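Local coordinates for protein SsfX3 (Streptomyces sp. SF2575, PDB 3SKV) that probably transfers a salicylyl group to a tetracycline intermediate during antibiotic biosynthesis, as an acyltransferase with a GDSL/SGNH fold and a jelly-roll domain, at residues A[30-35]-A[171-176]; A[89-94]-A[153-158]; A[93-98]-A[142-147]; A[118-123]-A[130-135]. The protein carries 1 engineered substitution. All blocks are in the same frame, centred on the assembly; numbering follows the deposited sequence.

Contact 1: residues A[30-35]-A[171-176]; sequences RADRSV and RLEAGA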
# COMPACT_ATOMS: atom_id res chain seq x y z
N ARG A 30 -3.30 23.71 -28.95
CA ARG A 30 -3.96 24.81 -28.23
C ARG A 30 -5.30 24.30 -27.70
O ARG A 30 -5.63 24.51 -26.53
CB ARG A 30 -4.25 26.01 -29.15
CG ARG A 30 -3.09 26.66 -29.83
CD ARG A 30 -3.59 27.83 -30.66
NE ARG A 30 -2.69 28.18 -31.76
CZ ARG A 30 -2.86 27.80 -33.03
NH1 ARG A 30 -3.90 27.05 -33.37
NH2 ARG A 30 -2.00 28.17 -33.96
N ALA A 31 -6.08 23.64 -28.57
CA ALA A 31 -7.42 23.13 -28.32
C ALA A 31 -7.54 22.16 -27.13
O ALA A 31 -8.59 22.16 -26.46
CB ALA A 31 -7.97 22.48 -29.59
N ASP A 32 -6.49 21.33 -26.88
CA ASP A 32 -6.43 20.33 -25.82
C ASP A 32 -7.06 20.77 -24.52
O ASP A 32 -6.98 21.95 -24.14
CB ASP A 32 -4.98 19.88 -25.56
CG ASP A 32 -4.33 19.09 -26.69
OD1 ASP A 32 -5.06 18.70 -27.65
OD2 ASP A 32 -3.10 18.84 -26.61
N ARG A 33 -7.73 19.84 -23.83
CA ARG A 33 -8.37 20.17 -22.57
C ARG A 33 -7.33 20.06 -21.42
O ARG A 33 -6.78 18.99 -21.20
CB ARG A 33 -9.59 19.26 -22.33
CG ARG A 33 -10.46 19.75 -21.20
CD ARG A 33 -11.53 18.77 -20.80
NE ARG A 33 -12.19 19.24 -19.59
CZ ARG A 33 -13.43 18.91 -19.24
NH1 ARG A 33 -14.15 18.10 -20.00
NH2 ARG A 33 -13.96 19.39 -18.12
N SER A 34 -7.03 21.17 -20.76
CA SER A 34 -6.09 21.22 -19.64
C SER A 34 -6.87 21.03 -18.35
O SER A 34 -7.88 21.69 -18.13
CB SER A 34 -5.32 22.52 -19.61
OG SER A 34 -4.41 22.48 -18.53
N VAL A 35 -6.42 20.09 -17.51
CA VAL A 35 -7.10 19.74 -16.26
C VAL A 35 -6.18 19.93 -15.07
O VAL A 35 -5.09 19.34 -15.02
CB VAL A 35 -7.69 18.29 -16.33
CG1 VAL A 35 -8.43 17.91 -15.03
CG2 VAL A 35 -8.60 18.10 -17.57
N ARG A 171 -3.73 16.43 -19.24
CA ARG A 171 -4.23 16.92 -20.52
C ARG A 171 -5.00 15.83 -21.22
O ARG A 171 -4.66 14.65 -21.11
CB ARG A 171 -3.10 17.45 -21.40
CG ARG A 171 -2.74 18.90 -21.12
CD ARG A 171 -1.43 19.31 -21.76
NE ARG A 171 -1.36 18.88 -23.16
CZ ARG A 171 -0.43 18.07 -23.65
NH1 ARG A 171 0.56 17.65 -22.88
NH2 ARG A 171 -0.45 17.72 -24.92
N LEU A 172 -6.06 16.22 -21.91
CA LEU A 172 -6.95 15.32 -22.65
C LEU A 172 -7.27 15.97 -23.99
O LEU A 172 -6.96 17.16 -24.19
CB LEU A 172 -8.27 15.06 -21.87
CG LEU A 172 -8.15 14.59 -20.41
CD1 LEU A 172 -9.47 14.71 -19.69
CD2 LEU A 172 -7.60 13.18 -20.33
N GLU A 173 -7.91 15.19 -24.90
CA GLU A 173 -8.32 15.64 -26.22
C GLU A 173 -9.28 16.83 -26.05
O GLU A 173 -10.03 16.88 -25.08
CB GLU A 173 -9.00 14.48 -26.97
CG GLU A 173 -9.35 14.77 -28.43
CD GLU A 173 -8.23 14.53 -29.41
OE1 GLU A 173 -7.27 15.34 -29.44
OE2 GLU A 173 -8.30 13.53 -30.17
N ALA A 174 -9.24 17.78 -27.00
CA ALA A 174 -10.16 18.92 -26.98
C ALA A 174 -11.60 18.40 -27.11
O ALA A 174 -11.87 17.46 -27.88
CB ALA A 174 -9.85 19.83 -28.17
N GLY A 175 -12.52 18.98 -26.36
CA GLY A 175 -13.91 18.55 -26.39
C GLY A 175 -14.19 17.24 -25.68
O GLY A 175 -15.34 16.77 -25.68
N ALA A 176 -13.17 16.62 -25.04
CA ALA A 176 -13.38 15.38 -24.30
C ALA A 176 -14.15 15.66 -22.99
O ALA A 176 -13.97 16.73 -22.37
CB ALA A 176 -12.04 14.73 -23.96
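The guanidinium groups of Arg33 and Arg171 each receive their partner from the opposing segment at an edge, within the plane. For Arg33 this partner is Ala176 O, 2.7 Å from NH1. It lies only 1° out of the guanidinium plane, and NH1 in turn sits in the carbonyl plane. The reach comes from an arginine chain extended from CG to NE. For Arg171 the edge is taken by the carboxylate of Asp32, with NH2 3.3 Å from OD2, a weak hydrogen bond within a salt bridge. The two flat groups are tilted by 25° to each other. NH1 of Arg171 has its stronger partner in Glu142. The backbones pair antiparallel, Arg33 with Leu172: Arg33 N bonds Leu172 O at 2.8 Å, and Leu172 N returns to Arg33 O at 2.9 Å. The type II turn from Glu173 to Ala176, with Gly175 at positive phi, brings the Ala176 carbonyl back towards Arg33. At the turn, Ala174 CB packs on Ala31 CB at 3.5 Å, and on the side of Arg33 and Leu172, Val35 CG2 meets Leu172 CD1 at 4.1 Å. A leucine in place of Arg33 would probably leave the Ala176 carbonyl without this donor and the turn less firmly tied to strand 33-35. Asp32 OD1 stands 4.4 Å from Glu173 OE1, an approach of like charges; the pairing of Asp32 with Arg171 and of Glu173 with Trp95 probably offsets it. Arg171, set between the carboxylates of Asp32 and Glu142, would be expected to favour the ionised form of both.

Contact 2: residues A[89-94]-A[153-158]; sequences LRTDSP and KLVELW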
# COMPACT_ATOMS: atom_id res chain seq x y z
N LEU A 89 -10.48 8.98 -12.99
CA LEU A 89 -11.24 9.94 -13.78
C LEU A 89 -12.00 9.19 -14.85
O LEU A 89 -11.52 8.19 -15.36
CB LEU A 89 -10.39 11.08 -14.41
CG LEU A 89 -9.23 10.67 -15.32
CD1 LEU A 89 -9.63 10.75 -16.75
CD2 LEU A 89 -8.04 11.58 -15.12
N ARG A 90 -13.19 9.68 -15.19
CA ARG A 90 -13.95 9.13 -16.29
C ARG A 90 -13.79 10.10 -17.45
O ARG A 90 -13.90 11.32 -17.26
CB ARG A 90 -15.43 8.94 -15.92
CG ARG A 90 -15.65 7.89 -14.82
CD ARG A 90 -17.12 7.49 -14.75
NE ARG A 90 -17.59 6.96 -16.02
CZ ARG A 90 -17.44 5.70 -16.41
NH1 ARG A 90 -16.90 4.80 -15.58
NH2 ARG A 90 -17.85 5.31 -17.61
N THR A 91 -13.45 9.57 -18.63
CA THR A 91 -13.25 10.37 -19.85
C THR A 91 -13.50 9.57 -21.12
O THR A 91 -13.32 8.35 -21.14
CB THR A 91 -11.84 11.03 -19.88
OG1 THR A 91 -11.85 12.08 -20.85
CG2 THR A 91 -10.68 10.04 -20.19
N ASP A 92 -13.89 10.29 -22.19
CA ASP A 92 -14.04 9.66 -23.48
C ASP A 92 -12.77 9.88 -24.35
O ASP A 92 -12.70 9.41 -25.47
CB ASP A 92 -15.32 10.14 -24.18
CG ASP A 92 -15.42 11.61 -24.57
OD1 ASP A 92 -14.52 12.39 -24.21
OD2 ASP A 92 -16.46 11.99 -25.16
N SER A 93 -11.81 10.64 -23.83
CA SER A 93 -10.57 11.01 -24.52
C SER A 93 -9.75 9.75 -24.97
O SER A 93 -9.54 8.84 -24.18
CB SER A 93 -9.72 11.90 -23.61
OG SER A 93 -8.50 12.34 -24.19
N PRO A 94 -9.32 9.68 -26.25
CA PRO A 94 -8.53 8.51 -26.68
C PRO A 94 -7.07 8.59 -26.19
O PRO A 94 -6.30 7.64 -26.38
CB PRO A 94 -8.64 8.57 -28.21
CG PRO A 94 -8.74 10.03 -28.50
CD PRO A 94 -9.50 10.65 -27.36
N LYS A 153 -15.13 5.79 -20.31
CA LYS A 153 -14.43 4.73 -19.60
C LYS A 153 -13.84 5.26 -18.31
O LYS A 153 -13.53 6.45 -18.20
CB LYS A 153 -13.30 4.15 -20.49
CG LYS A 153 -12.15 5.11 -20.73
CD LYS A 153 -11.53 4.97 -22.09
CE LYS A 153 -10.69 6.18 -22.42
NZ LYS A 153 -11.36 7.02 -23.45
N LEU A 154 -13.61 4.36 -17.35
CA LEU A 154 -12.93 4.73 -16.12
C LEU A 154 -11.42 4.57 -16.33
O LEU A 154 -10.95 3.49 -16.70
CB LEU A 154 -13.44 3.90 -14.93
CG LEU A 154 -12.65 4.00 -13.60
CD1 LEU A 154 -12.60 5.44 -13.04
CD2 LEU A 154 -13.17 3.03 -12.56
N VAL A 155 -10.67 5.64 -16.08
CA VAL A 155 -9.22 5.64 -16.19
C VAL A 155 -8.59 5.65 -14.80
O VAL A 155 -8.88 6.56 -14.02
CB VAL A 155 -8.70 6.82 -17.05
CG1 VAL A 155 -7.18 6.72 -17.22
CG2 VAL A 155 -9.40 6.85 -18.40
N GLU A 156 -7.75 4.65 -14.48
CA GLU A 156 -7.05 4.61 -13.19
C GLU A 156 -5.57 4.67 -13.48
O GLU A 156 -5.04 3.85 -14.23
CB GLU A 156 -7.34 3.34 -12.36
CG GLU A 156 -8.80 2.93 -12.22
CD GLU A 156 -9.04 1.49 -11.76
OE1 GLU A 156 -8.19 0.95 -11.02
OE2 GLU A 156 -10.10 0.92 -12.12
N LEU A 157 -4.91 5.66 -12.90
CA LEU A 157 -3.47 5.84 -12.99
C LEU A 157 -2.90 5.36 -11.65
O LEU A 157 -3.13 6.00 -10.62
CB LEU A 157 -3.14 7.34 -13.19
CG LEU A 157 -2.88 7.85 -14.62
CD1 LEU A 157 -3.87 7.28 -15.63
CD2 LEU A 157 -2.95 9.34 -14.66
N TRP A 158 -2.26 4.18 -11.65
CA TRP A 158 -1.65 3.61 -10.46
C TRP A 158 -0.25 4.14 -10.38
O TRP A 158 0.63 3.77 -11.17
CB TRP A 158 -1.63 2.09 -10.53
CG TRP A 158 -2.96 1.50 -10.27
CD1 TRP A 158 -4.05 1.51 -11.09
CD2 TRP A 158 -3.32 0.69 -9.14
NE1 TRP A 158 -5.09 0.80 -10.52
CE2 TRP A 158 -4.67 0.29 -9.32
CE3 TRP A 158 -2.65 0.32 -7.97
CZ2 TRP A 158 -5.34 -0.47 -8.38
CZ3 TRP A 158 -3.34 -0.39 -7.01
CH2 TRP A 158 -4.66 -0.81 -7.23
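Lys153 NZ donates to Ser93 O at 2.7 Å. NZ approaches from 53° above the carbonyl plane, not along a lone pair. A weak second bond joins NZ to Thr91 O at 3.3 Å, and the carbonyls of Pro149 and Gly151 also accept from it. The lysine curls back to them because CG sits between the backbone N and carbonyl carbon (chi1 69°) and the chain bends again at chi2 and chi4. The buried ammonium is thus satisfied mainly by peptide oxygens; Asp92 OD1 stays 6.3 Å from NZ.

Backbone bonds form the second group. Leu89 and Val155 are a hydrogen-bonded antiparallel pair, Val155 N reaching Leu89 O at 2.8 Å, and Thr91 N bonds Lys153 O at 3.2 Å.

Apolar and flat-group packing completes the contact. Leu89 and Val155 lie side by side, CD1 to CB 4.0 Å, and Thr91 CG2 touches Val155 CG2. Arg90 and Leu154 project from the other face of the sheet. Bent at chi3, Arg90 lays one guanidinium face over the Lys153-Leu154 peptide, with NH1 3.6 Å from Leu154 CB, while NH2 is held by Asp152 in a salt bridge.

Strands 86-91 and 153-158 are antiparallel neighbours in one sheet of the jelly-roll domain; the axes of the short segments approach to 4.7 Å, their directions 137° apart. Val155 faces Leu96 of the second sheet, as in a beta-sandwich core.

Contact 3: residues A[93-98]-A[142-147]; sequences SPWLAV and ELHVDG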
# COMPACT_ATOMS: atom_id res chain seq x y z
N SER A 93 -11.81 10.64 -23.83
CA SER A 93 -10.57 11.01 -24.52
C SER A 93 -9.75 9.75 -24.97
O SER A 93 -9.54 8.84 -24.18
CB SER A 93 -9.72 11.90 -23.61
OG SER A 93 -8.50 12.34 -24.19
N PRO A 94 -9.32 9.68 -26.25
CA PRO A 94 -8.53 8.51 -26.68
C PRO A 94 -7.07 8.59 -26.19
O PRO A 94 -6.30 7.64 -26.38
CB PRO A 94 -8.64 8.57 -28.21
CG PRO A 94 -8.74 10.03 -28.50
CD PRO A 94 -9.50 10.65 -27.36
N TRP A 95 -6.68 9.72 -25.56
CA TRP A 95 -5.32 9.91 -25.04
C TRP A 95 -5.29 10.72 -23.75
O TRP A 95 -6.23 11.44 -23.43
CB TRP A 95 -4.38 10.52 -26.10
CG TRP A 95 -4.74 11.90 -26.54
CD1 TRP A 95 -5.55 12.24 -27.58
CD2 TRP A 95 -4.30 13.14 -25.95
NE1 TRP A 95 -5.65 13.61 -27.68
CE2 TRP A 95 -4.90 14.19 -26.69
CE3 TRP A 95 -3.49 13.47 -24.85
CZ2 TRP A 95 -4.67 15.54 -26.39
CZ3 TRP A 95 -3.25 14.80 -24.56
CH2 TRP A 95 -3.84 15.82 -25.31
N LEU A 96 -4.18 10.62 -23.02
CA LEU A 96 -3.96 11.42 -21.83
C LEU A 96 -2.52 11.79 -21.67
O LEU A 96 -1.62 11.04 -22.06
CB LEU A 96 -4.58 10.85 -20.52
CG LEU A 96 -3.95 9.67 -19.76
CD1 LEU A 96 -2.64 10.05 -19.04
CD2 LEU A 96 -4.89 9.23 -18.69
N ALA A 97 -2.31 12.92 -21.05
CA ALA A 97 -0.95 13.40 -20.78
C ALA A 97 -0.90 13.91 -19.36
O ALA A 97 -1.86 14.49 -18.89
CB ALA A 97 -0.56 14.50 -21.77
N VAL A 98 0.19 13.61 -18.65
CA VAL A 98 0.40 14.03 -17.27
C VAL A 98 1.77 14.69 -17.16
O VAL A 98 2.76 14.10 -17.58
CB VAL A 98 0.25 12.90 -16.23
CG1 VAL A 98 0.48 13.42 -14.81
CG2 VAL A 98 -1.12 12.23 -16.32
N GLU A 142 6.90 14.91 -18.87
CA GLU A 142 5.57 14.71 -19.41
C GLU A 142 5.40 13.30 -19.93
O GLU A 142 6.20 12.80 -20.73
CB GLU A 142 5.22 15.76 -20.47
CG GLU A 142 3.72 16.01 -20.55
CD GLU A 142 3.27 16.77 -21.78
OE1 GLU A 142 2.96 16.11 -22.80
OE2 GLU A 142 3.19 18.02 -21.72
N LEU A 143 4.38 12.66 -19.44
CA LEU A 143 3.96 11.29 -19.71
C LEU A 143 2.85 11.41 -20.76
O LEU A 143 1.98 12.27 -20.62
CB LEU A 143 3.43 10.78 -18.36
CG LEU A 143 2.62 9.53 -18.18
CD1 LEU A 143 2.80 9.02 -16.75
CD2 LEU A 143 1.13 9.83 -18.37
N HIS A 144 2.90 10.61 -21.82
CA HIS A 144 1.86 10.65 -22.83
C HIS A 144 1.42 9.26 -23.17
O HIS A 144 2.22 8.45 -23.63
CB HIS A 144 2.27 11.46 -24.08
CG HIS A 144 1.16 11.59 -25.07
ND1 HIS A 144 0.38 12.73 -25.14
CD2 HIS A 144 0.71 10.70 -25.99
CE1 HIS A 144 -0.51 12.51 -26.09
NE2 HIS A 144 -0.36 11.30 -26.62
N VAL A 145 0.14 8.98 -22.91
CA VAL A 145 -0.48 7.69 -23.18
C VAL A 145 -1.49 7.92 -24.28
O VAL A 145 -2.52 8.55 -24.07
CB VAL A 145 -1.11 7.01 -21.93
CG1 VAL A 145 -1.62 5.61 -22.25
CG2 VAL A 145 -0.12 6.96 -20.78
N ASP A 146 -1.15 7.46 -25.47
CA ASP A 146 -2.04 7.59 -26.62
C ASP A 146 -2.61 6.23 -26.87
O ASP A 146 -2.14 5.25 -26.30
CB ASP A 146 -1.25 8.09 -27.86
CG ASP A 146 -2.07 8.82 -28.91
OD1 ASP A 146 -3.32 8.61 -28.95
OD2 ASP A 146 -1.46 9.55 -29.73
N GLY A 147 -3.61 6.17 -27.71
CA GLY A 147 -4.23 4.91 -28.09
C GLY A 147 -4.97 4.19 -27.01
O GLY A 147 -4.79 2.99 -26.84
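Trp95 and His144 lie with their planes 24° apart, but slid so far that the rings barely overlap: the centroid of the six-membered ring is 5.1 Å from that of the imidazole. What touches is one corner of each, His144 CE1 at 3.4 Å from Trp95 CE3. The indole is set there by chi1 of 64°, which puts CG between the backbone N and the carbonyl carbon. Ala97 CB lies in the plane of the indole at its edge, and is also 3.9 Å from His144 ND1. Asp146 OD1 approaches Trp95 CB at 3.6 Å. A serine in place of Trp95 would probably leave His144 without its flat neighbour and Glu173, bonded to the indole NE1, without that donor.

The other face is wholly aliphatic. Leu143 CD2 is the methyl both neighbours share: Val98 lies alongside, its CB 3.8 Å away, while Leu96 crosses at a slant, its CD1 also 3.8 Å away. Two hydrogen-bonded antiparallel pairs, Leu96 with Val145 and Val98 with Leu143, fix this register; the Val145 N to Leu96 O bond is 2.8 Å and nearly straight.

Strand 96-103 thereby lies between strand 141-145, at the outside of the four-stranded sheet, and strand 164-172, where Arg171 pairs with Ala97 and binds Glu142. Its aliphatic face looks onto Val155 and Leu157 of strand 153-158, and Leu143 and Val145 pack on Val133 of strand 128-134.

Contact 4: residues A[118-123]-A[130-135]; sequences PALLDV and ARTVEL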
# COMPACT_ATOMS: atom_id res chain seq x y z
N PRO A 118 13.04 -0.23 -11.82
CA PRO A 118 12.35 0.62 -12.83
C PRO A 118 11.12 1.38 -12.33
O PRO A 118 10.25 0.81 -11.66
CB PRO A 118 11.98 -0.37 -13.94
CG PRO A 118 11.94 -1.71 -13.26
CD PRO A 118 13.04 -1.65 -12.24
N ALA A 119 11.07 2.68 -12.65
CA ALA A 119 9.98 3.58 -12.25
C ALA A 119 8.80 3.41 -13.21
O ALA A 119 8.82 3.91 -14.34
CB ALA A 119 10.47 5.02 -12.24
N LEU A 120 7.78 2.66 -12.77
CA LEU A 120 6.60 2.38 -13.59
C LEU A 120 5.33 3.01 -13.04
O LEU A 120 5.18 3.20 -11.84
CB LEU A 120 6.40 0.87 -13.83
CG LEU A 120 7.58 0.06 -14.44
CD1 LEU A 120 7.34 -1.43 -14.31
CD2 LEU A 120 7.86 0.46 -15.92
N LEU A 121 4.43 3.35 -13.96
CA LEU A 121 3.13 3.94 -13.74
C LEU A 121 2.22 3.06 -14.58
O LEU A 121 2.51 2.78 -15.75
CB LEU A 121 3.17 5.40 -14.27
CG LEU A 121 1.93 6.37 -14.30
CD1 LEU A 121 0.71 5.81 -14.97
CD2 LEU A 121 1.72 7.11 -13.03
N ASP A 122 1.13 2.57 -13.97
CA ASP A 122 0.17 1.75 -14.69
C ASP A 122 -1.04 2.55 -15.04
O ASP A 122 -1.50 3.37 -14.24
CB ASP A 122 -0.23 0.51 -13.88
CG ASP A 122 0.78 -0.62 -13.92
OD1 ASP A 122 1.75 -0.53 -14.71
OD2 ASP A 122 0.59 -1.62 -13.17
N VAL A 123 -1.56 2.31 -16.25
CA VAL A 123 -2.77 2.92 -16.76
C VAL A 123 -3.78 1.77 -16.94
O VAL A 123 -3.58 0.87 -17.77
CB VAL A 123 -2.55 3.74 -18.08
CG1 VAL A 123 -3.83 4.44 -18.51
CG2 VAL A 123 -1.41 4.76 -17.93
N ALA A 130 -3.89 -1.27 -19.48
CA ALA A 130 -3.80 -0.75 -20.85
C ALA A 130 -2.38 -0.35 -21.21
O ALA A 130 -1.98 -0.52 -22.35
CB ALA A 130 -4.73 0.45 -21.03
N ARG A 131 -1.64 0.22 -20.24
CA ARG A 131 -0.26 0.68 -20.48
C ARG A 131 0.55 0.73 -19.22
O ARG A 131 0.11 1.29 -18.21
CB ARG A 131 -0.27 2.10 -21.12
CG ARG A 131 1.03 2.54 -21.83
CD ARG A 131 1.17 1.98 -23.23
NE ARG A 131 -0.15 1.87 -23.88
CZ ARG A 131 -0.67 2.80 -24.68
NH1 ARG A 131 0.03 3.88 -25.00
NH2 ARG A 131 -1.88 2.63 -25.19
N THR A 132 1.77 0.20 -19.29
CA THR A 132 2.77 0.33 -18.24
C THR A 132 3.71 1.38 -18.84
O THR A 132 4.15 1.21 -19.97
CB THR A 132 3.39 -1.01 -17.85
OG1 THR A 132 2.36 -1.90 -17.43
CG2 THR A 132 4.37 -0.89 -16.70
N VAL A 133 3.91 2.49 -18.14
CA VAL A 133 4.70 3.64 -18.60
C VAL A 133 5.98 3.73 -17.78
O VAL A 133 5.93 3.69 -16.55
CB VAL A 133 3.86 4.96 -18.49
CG1 VAL A 133 4.57 6.17 -19.10
CG2 VAL A 133 2.48 4.80 -19.11
N GLU A 134 7.14 3.89 -18.45
CA GLU A 134 8.42 4.04 -17.76
C GLU A 134 8.61 5.52 -17.46
O GLU A 134 8.55 6.34 -18.38
CB GLU A 134 9.60 3.50 -18.60
CG GLU A 134 9.54 2.00 -18.86
CD GLU A 134 10.61 1.48 -19.80
OE1 GLU A 134 10.58 1.83 -21.00
OE2 GLU A 134 11.46 0.68 -19.34
N LEU A 135 8.80 5.86 -16.18
CA LEU A 135 8.95 7.26 -15.75
C LEU A 135 10.38 7.80 -15.78
O LEU A 135 11.34 7.07 -15.49
CB LEU A 135 8.38 7.44 -14.33
CG LEU A 135 6.90 7.16 -14.09
CD1 LEU A 135 6.60 7.25 -12.63
CD2 LEU A 135 6.01 8.12 -14.84
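Leu120 lies over Thr132 and alongside Glu134 of strand 128-134. Its CB starts 3.9 Å from Thr132 CG2, and CG remains 4.0 Å from the same methyl. At the tip both branches stay on Thr132 CG2, and CD2 also meets Glu134 CG at 3.7 Å. A chi1 of -55°, CG beside the backbone N, gives the leucine this reach.

On the same face, Thr132 OG1 donates to Asp122 OD1 at 3.1 Å, coming from above the carboxylate plane (46° out of it). The two side chains lie parallel, and OD2 of Asp122 is bound by Ser203 and Ser205, so both carboxylate oxygens have hydroxyl partners.

The face of Leu121, Val123 and Val133 is mostly aliphatic, though Arg131 also springs from it and sends its guanidinium to Asp146 O. Leu121 CB lies 4.0 Å from Leu135 CD2, and Val123 CG2 rests against Val133 CG2. This face packs on Leu157, Leu143 and Val145.

At the turn end, Val123 O accepts two bonds, from Ala130 N at 2.8 Å and from Arg131 N at 3.2 Å. Two residues opposite one define a classic beta bulge; beyond it the pairing is regular, Leu135 N bonding Ala119 O at 2.7 Å.

Strands 120-125 and 128-134 form a beta hairpin within the jelly-roll sheet, the N-to-C directions of the short segments 161° apart, close to antiparallel. Through Asp122 and the two serines it also meets the GDSL-family part of the chain.

How the contacts relate
All four contacts belong to the beta-rich, jelly-roll part of the chain, on one side of its centre. Contacts 1 and 3 share the four-stranded sheet, with strands 164-172 and 96-103 adjacent and the centres about 11 Å apart. Contacts 2 and 4 share the other antiparallel sheet through strands 153-158 and 120-125, centres about 15 Å apart. Along the chain contact 4 is innermost, inside the span of contact 3; both lie within the span of contact 1, as does contact 2. Contacts 2 and 3 share Ser93 and Pro94, and contact 4 touches both. Segments far apart in sequence are thus drawn together into the two facing sheets of the domain.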